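PDB 2OF3: ZYG-9 from Caenorhabditis elegans, which organizes microtubules and spindle poles during meiosis and mitosis in the one-cell embryo. Local coordinates for residues L206-E209 with K210-P214; C111-I114 with V115-R119; T150-R153 with D154-V158. One frame throughout, in Å; residues are numbered along the deposited sequence.

Interaction 1: L206-E209 with K210-P214; sequences LSVE and KTVAP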
loop_
_atom_site.group_PDB
_atom_site.type_symbol
_atom_site.label_atom_id
_atom_site.label_comp_id
_atom_site.label_asym_id
_atom_site.label_seq_id
_atom_site.Cartn_x
_atom_site.Cartn_y
_atom_site.Cartn_z
ATOM N N LEU A 206 -8.468 16.930 -1.776
ATOM C CA LEU A 206 -7.106 16.487 -1.454
ATOM C C LEU A 206 -5.970 17.393 -1.961
ATOM O O LEU A 206 -4.804 17.229 -1.552
ATOM C CB LEU A 206 -6.901 15.030 -1.902
ATOM C CG LEU A 206 -7.912 14.049 -1.260
ATOM C CD1 LEU A 206 -7.565 12.654 -1.708
ATOM C CD2 LEU A 206 -7.866 14.183 0.287
ATOM N N SER A 207 -6.284 18.370 -2.803
ATOM C CA SER A 207 -5.229 19.297 -3.226
ATOM C C SER A 207 -4.090 18.521 -3.973
ATOM O O SER A 207 -2.902 18.746 -3.725
ATOM C CB SER A 207 -4.630 20.055 -2.030
ATOM O OG SER A 207 -5.519 21.070 -1.569
ATOM N N VAL A 208 -4.496 17.625 -4.862
ATOM C CA VAL A 208 -3.565 16.867 -5.650
ATOM C C VAL A 208 -2.693 17.792 -6.514
ATOM O O VAL A 208 -1.472 17.685 -6.463
ATOM C CB VAL A 208 -4.295 15.859 -6.552
ATOM C CG1 VAL A 208 -3.314 15.206 -7.529
ATOM C CG2 VAL A 208 -5.026 14.800 -5.690
ATOM N N GLU A 209 -3.296 18.702 -7.273
ATOM C CA GLU A 209 -2.519 19.576 -8.192
ATOM C C GLU A 209 -1.452 20.333 -7.462
ATOM O O GLU A 209 -0.296 20.314 -7.877
ATOM C CB GLU A 209 -3.395 20.536 -8.996
ATOM C CG GLU A 209 -4.546 19.893 -9.727
ATOM C CD GLU A 209 -5.861 19.863 -8.897
ATOM O OE1 GLU A 209 -5.839 19.756 -7.644
ATOM O OE2 GLU A 209 -6.933 19.934 -9.523
ATOM N N LYS A 210 -1.797 20.924 -6.328
ATOM C CA LYS A 210 -0.859 21.725 -5.575
ATOM C C LYS A 210 0.234 20.924 -4.882
ATOM O O LYS A 210 1.367 21.410 -4.728
ATOM C CB LYS A 210 -1.623 22.576 -4.517
ATOM C CG LYS A 210 -0.703 23.345 -3.566
ATOM C CD LYS A 210 -1.456 24.459 -2.780
ATOM C CE LYS A 210 -0.483 25.620 -2.336
ATOM N NZ LYS A 210 -0.198 26.696 -3.431
ATOM N N THR A 211 -0.110 19.717 -4.411
ATOM C CA THR A 211 0.855 18.871 -3.752
ATOM C C THR A 211 1.847 18.286 -4.766
ATOM O O THR A 211 3.037 18.096 -4.457
ATOM C CB THR A 211 0.139 17.695 -3.024
ATOM O OG1 THR A 211 -0.948 18.227 -2.244
ATOM C CG2 THR A 211 1.080 16.986 -2.106
ATOM N N VAL A 212 1.335 17.996 -5.957
ATOM C CA VAL A 212 2.130 17.301 -6.969
ATOM C C VAL A 212 3.036 18.300 -7.736
ATOM O O VAL A 212 4.185 17.987 -8.068
ATOM C CB VAL A 212 1.233 16.443 -7.904
ATOM C CG1 VAL A 212 2.007 15.989 -9.177
ATOM C CG2 VAL A 212 0.663 15.201 -7.145
ATOM N N ALA A 213 2.507 19.495 -8.022
ATOM C CA ALA A 213 3.236 20.512 -8.808
ATOM C C ALA A 213 4.729 20.717 -8.451
ATOM O O ALA A 213 5.532 20.798 -9.368
ATOM C CB ALA A 213 2.472 21.888 -8.845
ATOM N N PRO A 214 5.116 20.833 -7.158
ATOM C CA PRO A 214 6.545 21.015 -6.903
ATOM C C PRO A 214 7.452 19.892 -7.450
ATOM O O PRO A 214 8.666 20.114 -7.598
ATOM C CB PRO A 214 6.637 21.016 -5.372
ATOM C CG PRO A 214 5.304 21.529 -4.934
ATOM C CD PRO A 214 4.338 20.917 -5.903
HETATM O O HOH W 1 -4.703 21.158 -5.693
#
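T211 and S207 meet through a single carbonyl oxygen, and the way T211 is turned decides the shape of the contact. The threonine OG1 lies beside its own backbone N (chi1 -49°), where hydroxyl and amide can both donate hydrogen bonds to S207 O. The hydroxyl bond is short, with OG1 2.5 Å from S207 O, and T211 N donates to the same oxygen at 3.0 Å. The two donors arrive from opposite faces of the carbonyl plane, so the oxygen is gripped from both sides. S207 holds the N-cap position, yet its own side chain makes no capping bond.

V208 and V212 form the apolar side of this turn. Their side chains lie next to each other and point the same way, with V208 CG1 4.0 Å from V212 CG2. V212 CG2 also rests against the valine carbonyl one turn back, 3.3 Å from V208 O, an oxygen that accepts the hydrogen bond of V212 N. This is the i to i+4 pattern of a helix, here the short one that begins at V208 in a TOG domain, an all-helical repeat fold. Its two valines face helix 221-238, where both touch V230.

E209 is oriented quite differently. Its chain bends at chi2 (92°), bringing the carboxylate back beside the first turn. A water donates to E209 OE1 at 2.7 Å and accepts from K210 N at 3.0 Å, linking the acid to an amide of that turn. The amides at this helix start would tend to stabilise a negative charge, whereas the other oxygen, OE2, lies close to the carboxylate of E238, which may raise the proton affinity of the pair. Farther round the turn, A213 N donates to E209 O at 2.9 Å.

Interaction 2: C111-I114 with V115-R119; sequences CKVI and VELIR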
loop_
_atom_site.group_PDB
_atom_site.type_symbol
_atom_site.label_atom_id
_atom_site.label_comp_id
_atom_site.label_asym_id
_atom_site.label_seq_id
_atom_site.Cartn_x
_atom_site.Cartn_y
_atom_site.Cartn_z
ATOM N N CYS A 111 0.520 -11.384 0.343
ATOM C CA CYS A 111 -0.230 -10.124 0.386
ATOM C C CYS A 111 -1.237 -10.104 -0.756
ATOM O O CYS A 111 -2.385 -9.731 -0.559
ATOM C CB CYS A 111 0.702 -8.895 0.257
ATOM S SG CYS A 111 1.758 -8.661 1.695
ATOM N N LYS A 112 -0.803 -10.507 -1.952
ATOM C CA LYS A 112 -1.678 -10.576 -3.135
ATOM C C LYS A 112 -2.910 -11.481 -2.947
ATOM O O LYS A 112 -4.039 -11.089 -3.254
ATOM C CB LYS A 112 -0.852 -10.961 -4.385
ATOM C CG LYS A 112 -1.620 -11.079 -5.716
ATOM C CD LYS A 112 -1.852 -9.714 -6.388
ATOM C CE LYS A 112 -2.587 -9.905 -7.759
ATOM N NZ LYS A 112 -1.663 -10.654 -8.705
ATOM N N VAL A 113 -2.692 -12.660 -2.415
ATOM C CA VAL A 113 -3.757 -13.622 -2.194
ATOM C C VAL A 113 -4.756 -13.042 -1.203
ATOM O O VAL A 113 -5.968 -13.150 -1.388
ATOM C CB VAL A 113 -3.090 -14.954 -1.674
ATOM C CG1 VAL A 113 -3.958 -15.757 -0.795
ATOM C CG2 VAL A 113 -2.564 -15.809 -2.869
ATOM N N ILE A 114 -4.254 -12.442 -0.127
ATOM C CA ILE A 114 -5.116 -11.865 0.917
ATOM C C ILE A 114 -5.983 -10.710 0.372
ATOM O O ILE A 114 -7.202 -10.704 0.568
ATOM C CB ILE A 114 -4.288 -11.406 2.193
ATOM C CG1 ILE A 114 -3.824 -12.614 3.026
ATOM C CG2 ILE A 114 -5.131 -10.488 3.111
ATOM C CD1 ILE A 114 -2.759 -12.217 4.034
ATOM N N VAL A 115 -5.383 -9.760 -0.344
ATOM C CA VAL A 115 -6.162 -8.613 -0.870
ATOM C C VAL A 115 -7.139 -9.019 -1.996
ATOM O O VAL A 115 -8.244 -8.455 -2.084
ATOM C CB VAL A 115 -5.272 -7.368 -1.248
ATOM C CG1 VAL A 115 -4.429 -6.975 -0.059
ATOM C CG2 VAL A 115 -4.353 -7.687 -2.463
ATOM N N GLU A 116 -6.756 -10.014 -2.802
ATOM C CA GLU A 116 -7.733 -10.658 -3.749
ATOM C C GLU A 116 -8.913 -11.330 -3.080
ATOM O O GLU A 116 -10.031 -11.133 -3.531
ATOM C CB GLU A 116 -7.028 -11.633 -4.652
ATOM C CG GLU A 116 -6.466 -10.873 -5.825
ATOM C CD GLU A 116 -5.555 -11.720 -6.679
ATOM O OE1 GLU A 116 -5.177 -12.846 -6.237
ATOM O OE2 GLU A 116 -5.186 -11.215 -7.757
ATOM N N LEU A 117 -8.697 -12.055 -1.971
ATOM C CA LEU A 117 -9.800 -12.630 -1.212
ATOM C C LEU A 117 -10.665 -11.585 -0.564
ATOM O O LEU A 117 -11.908 -11.704 -0.562
ATOM C CB LEU A 117 -9.279 -13.575 -0.106
ATOM C CG LEU A 117 -8.842 -14.996 -0.515
ATOM C CD1 LEU A 117 -8.013 -15.657 0.656
ATOM C CD2 LEU A 117 -10.099 -15.777 -0.874
ATOM N N ILE A 118 -10.050 -10.527 -0.021
ATOM C CA ILE A 118 -10.834 -9.398 0.494
ATOM C C ILE A 118 -11.667 -8.794 -0.637
ATOM O O ILE A 118 -12.905 -8.574 -0.474
ATOM C CB ILE A 118 -9.912 -8.327 1.138
ATOM C CG1 ILE A 118 -9.252 -8.877 2.404
ATOM C CG2 ILE A 118 -10.693 -6.964 1.425
ATOM C CD1 ILE A 118 -8.038 -7.951 2.923
ATOM N N ARG A 119 -11.028 -8.524 -1.782
ATOM C CA ARG A 119 -11.780 -7.929 -2.910
ATOM C C ARG A 119 -12.938 -8.844 -3.388
ATOM O O ARG A 119 -14.101 -8.421 -3.444
ATOM C CB ARG A 119 -10.852 -7.599 -4.088
ATOM C CG ARG A 119 -11.640 -7.042 -5.310
ATOM C CD ARG A 119 -10.799 -7.134 -6.585
ATOM N NE ARG A 119 -10.518 -8.536 -6.832
ATOM C CZ ARG A 119 -9.523 -9.002 -7.579
ATOM N NH1 ARG A 119 -8.658 -8.179 -8.201
ATOM N NH2 ARG A 119 -9.388 -10.325 -7.689
#
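E116 leans back over the preceding turn of its helix toward K112, and its side chain can be followed atom by atom. CB sits 3.3 Å from K112 O, the carbonyl that accepts the hydrogen bond of E116 N, and CG still lies alongside that oxygen at 3.5 Å. Beyond CG the chain is extended, and CD reaches the lysine methylenes. The two side chains cross obliquely: E116 OE1 stands 4.0 Å from K112 CG, while E116 OE2 comes within 2.9 Å of K112 CE. Past that close approach, OE2 forms a long salt bridge of 3.7 Å with K112 NZ. K112 bends at chi2 (82°), which folds its outer chain across the carboxylate. With an alanine here instead of E116, the K112 ammonium would probably lose this distant counter-charge, and CE the carboxylate it rests against. On the buried side, I114 CG2 meets I118 CD1 at 3.9 Å, while I114 touches L88 and L89 of helix 85-95 and I118 touches L82 of helix 78-83. A charged pair on one side and buried apolar residues on another make helix 101-120 amphipathic, as suits the helical array of a TOG domain.

Interaction 3: T150-R153 with D154-V158; sequences TSVR and DIVNV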
loop_
_atom_site.group_PDB
_atom_site.type_symbol
_atom_site.label_atom_id
_atom_site.label_comp_id
_atom_site.label_asym_id
_atom_site.label_seq_id
_atom_site.Cartn_x
_atom_site.Cartn_y
_atom_site.Cartn_z
ATOM N N THR A 150 6.819 -4.220 -9.847
ATOM C CA THR A 150 5.625 -4.668 -10.518
ATOM C C THR A 150 4.664 -5.446 -9.616
ATOM O O THR A 150 3.440 -5.303 -9.697
ATOM C CB THR A 150 6.028 -5.526 -11.748
ATOM O OG1 THR A 150 6.687 -4.644 -12.660
ATOM C CG2 THR A 150 4.802 -6.146 -12.427
ATOM N N SER A 151 5.224 -6.298 -8.780
ATOM C CA SER A 151 4.448 -7.160 -7.886
ATOM C C SER A 151 3.756 -6.299 -6.845
ATOM O O SER A 151 2.608 -6.568 -6.468
ATOM C CB SER A 151 5.378 -8.158 -7.169
ATOM O OG SER A 151 5.743 -9.210 -8.065
ATOM N N VAL A 152 4.475 -5.270 -6.400
ATOM C CA VAL A 152 3.948 -4.301 -5.426
ATOM C C VAL A 152 2.807 -3.524 -6.074
ATOM O O VAL A 152 1.753 -3.398 -5.450
ATOM C CB VAL A 152 5.029 -3.384 -4.922
ATOM C CG1 VAL A 152 4.411 -2.226 -4.101
ATOM C CG2 VAL A 152 6.100 -4.227 -4.112
ATOM N N ARG A 153 2.953 -3.090 -7.327
ATOM C CA ARG A 153 1.893 -2.322 -7.950
ATOM C C ARG A 153 0.688 -3.145 -8.191
ATOM O O ARG A 153 -0.426 -2.616 -8.099
ATOM C CB ARG A 153 2.312 -1.655 -9.267
ATOM C CG ARG A 153 1.136 -1.165 -10.142
ATOM C CD ARG A 153 0.228 -0.004 -9.489
ATOM N NE ARG A 153 0.705 1.191 -10.126
ATOM C CZ ARG A 153 0.224 1.856 -11.188
ATOM N NH1 ARG A 153 -0.972 1.696 -11.787
ATOM N NH2 ARG A 153 0.995 2.825 -11.569
ATOM N N ASP A 154 0.854 -4.429 -8.498
ATOM C CA ASP A 154 -0.319 -5.326 -8.664
ATOM C C ASP A 154 -1.119 -5.433 -7.373
ATOM O O ASP A 154 -2.362 -5.481 -7.422
ATOM C CB ASP A 154 0.076 -6.746 -9.093
ATOM C CG ASP A 154 0.710 -6.798 -10.491
ATOM O OD1 ASP A 154 0.362 -5.929 -11.356
ATOM O OD2 ASP A 154 1.564 -7.700 -10.711
ATOM N N ILE A 155 -0.439 -5.467 -6.228
ATOM C CA ILE A 155 -1.179 -5.444 -4.917
ATOM C C ILE A 155 -1.849 -4.078 -4.696
ATOM O O ILE A 155 -2.975 -4.004 -4.298
ATOM C CB ILE A 155 -0.262 -5.809 -3.690
ATOM C CG1 ILE A 155 0.238 -7.241 -3.781
ATOM C CG2 ILE A 155 -0.963 -5.552 -2.313
ATOM C CD1 ILE A 155 1.627 -7.364 -3.157
ATOM N N VAL A 156 -1.164 -2.988 -5.006
ATOM C CA VAL A 156 -1.770 -1.665 -4.916
ATOM C C VAL A 156 -3.025 -1.609 -5.780
ATOM O O VAL A 156 -4.003 -1.001 -5.379
ATOM C CB VAL A 156 -0.768 -0.587 -5.330
ATOM C CG1 VAL A 156 -1.473 0.788 -5.393
ATOM C CG2 VAL A 156 0.387 -0.513 -4.302
ATOM N N ASN A 157 -3.006 -2.179 -6.987
ATOM C CA ASN A 157 -4.166 -2.127 -7.915
ATOM C C ASN A 157 -5.388 -2.868 -7.359
ATOM O O ASN A 157 -6.533 -2.419 -7.537
ATOM C CB ASN A 157 -3.798 -2.704 -9.313
ATOM C CG ASN A 157 -2.907 -1.767 -10.132
ATOM O OD1 ASN A 157 -2.757 -0.568 -9.814
ATOM N ND2 ASN A 157 -2.295 -2.315 -11.207
ATOM N N VAL A 158 -5.170 -3.972 -6.660
ATOM C CA VAL A 158 -6.299 -4.642 -5.947
ATOM C C VAL A 158 -6.859 -3.780 -4.779
ATOM O O VAL A 158 -8.078 -3.587 -4.655
ATOM C CB VAL A 158 -5.883 -6.060 -5.440
ATOM C CG1 VAL A 158 -7.030 -6.757 -4.736
ATOM C CG2 VAL A 158 -5.381 -6.918 -6.645
#
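R153 and N157, one turn apart, supply the polar side-chain contact of this helix segment. The arginine chain bends at chi2 and chi3 and crosses the asparagine, whose chi1 of -74° swings the amide back over the preceding turn toward R153. N157 OD1 lies at the edge of the guanidinium and in its plane, while the amide itself stands nearly perpendicular to that plane, at 82°. R153 NH1 donates to OD1 over 3.5 Å, a weak but fairly straight bond of 159°. R153 CD, at 3.1 Å, lies nearer to N157 OD1 than NH1 does, so the weak hydrogen bond is not the closest part of the contact.

A second polar neighbourhood involves T150 and D154, whose side chains run side by side. D154 N donates to T150 O at 3.0 Å, but the carboxylate oxygen OD2 is also 3.2 Å from T150 O. Those two oxygens, both acceptors, make no hydrogen bond to each other. The threonine turns its methyl to the acid, with T150 CG2 4.0 Å from D154 OD2, and its hydroxyl bonds instead to the backbone oxygen of D146.

Main-chain bonds carry the helix through the same residues. V156 N reaches V152 O at 3.0 Å, and N157 N reaches R153 O at 2.8 Å.

The apolar contact is looser, with V152 CG1 4.4 Å from V156 CG2. Separately, I155 sets its CD1 methyl against the S151 carbonyl oxygen.

Helix 146-163 is surrounded on several sides. V152, I155 and V156 all touch L137 of helix 127-139, V152 and I155 also meet L108 of helix 101-120, and R153 and N157 reach Y193 of helix 181-198.

Overall arrangement
The three contacts follow one another along a single array of helices, in the chain order 2, 3, 1. Interactions 2 and 3 are neighbours, their centres 11 Å apart, and they pack directly: V158 CG1 lies 3.4 Å from V115 O, and I155 CD1 lies 3.9 Å from C111 CB. Residues about one turn apart on helix 146-163 thus pack against residues one turn apart on helix 101-120. Interaction 1 stands apart, its centre 23 Å from that of interaction 3 and 30 Å from that of interaction 2, across the chain's centre from the latter. Its nearest atoms lie about 13 Å from interaction 3 and about 20 Å from interaction 2.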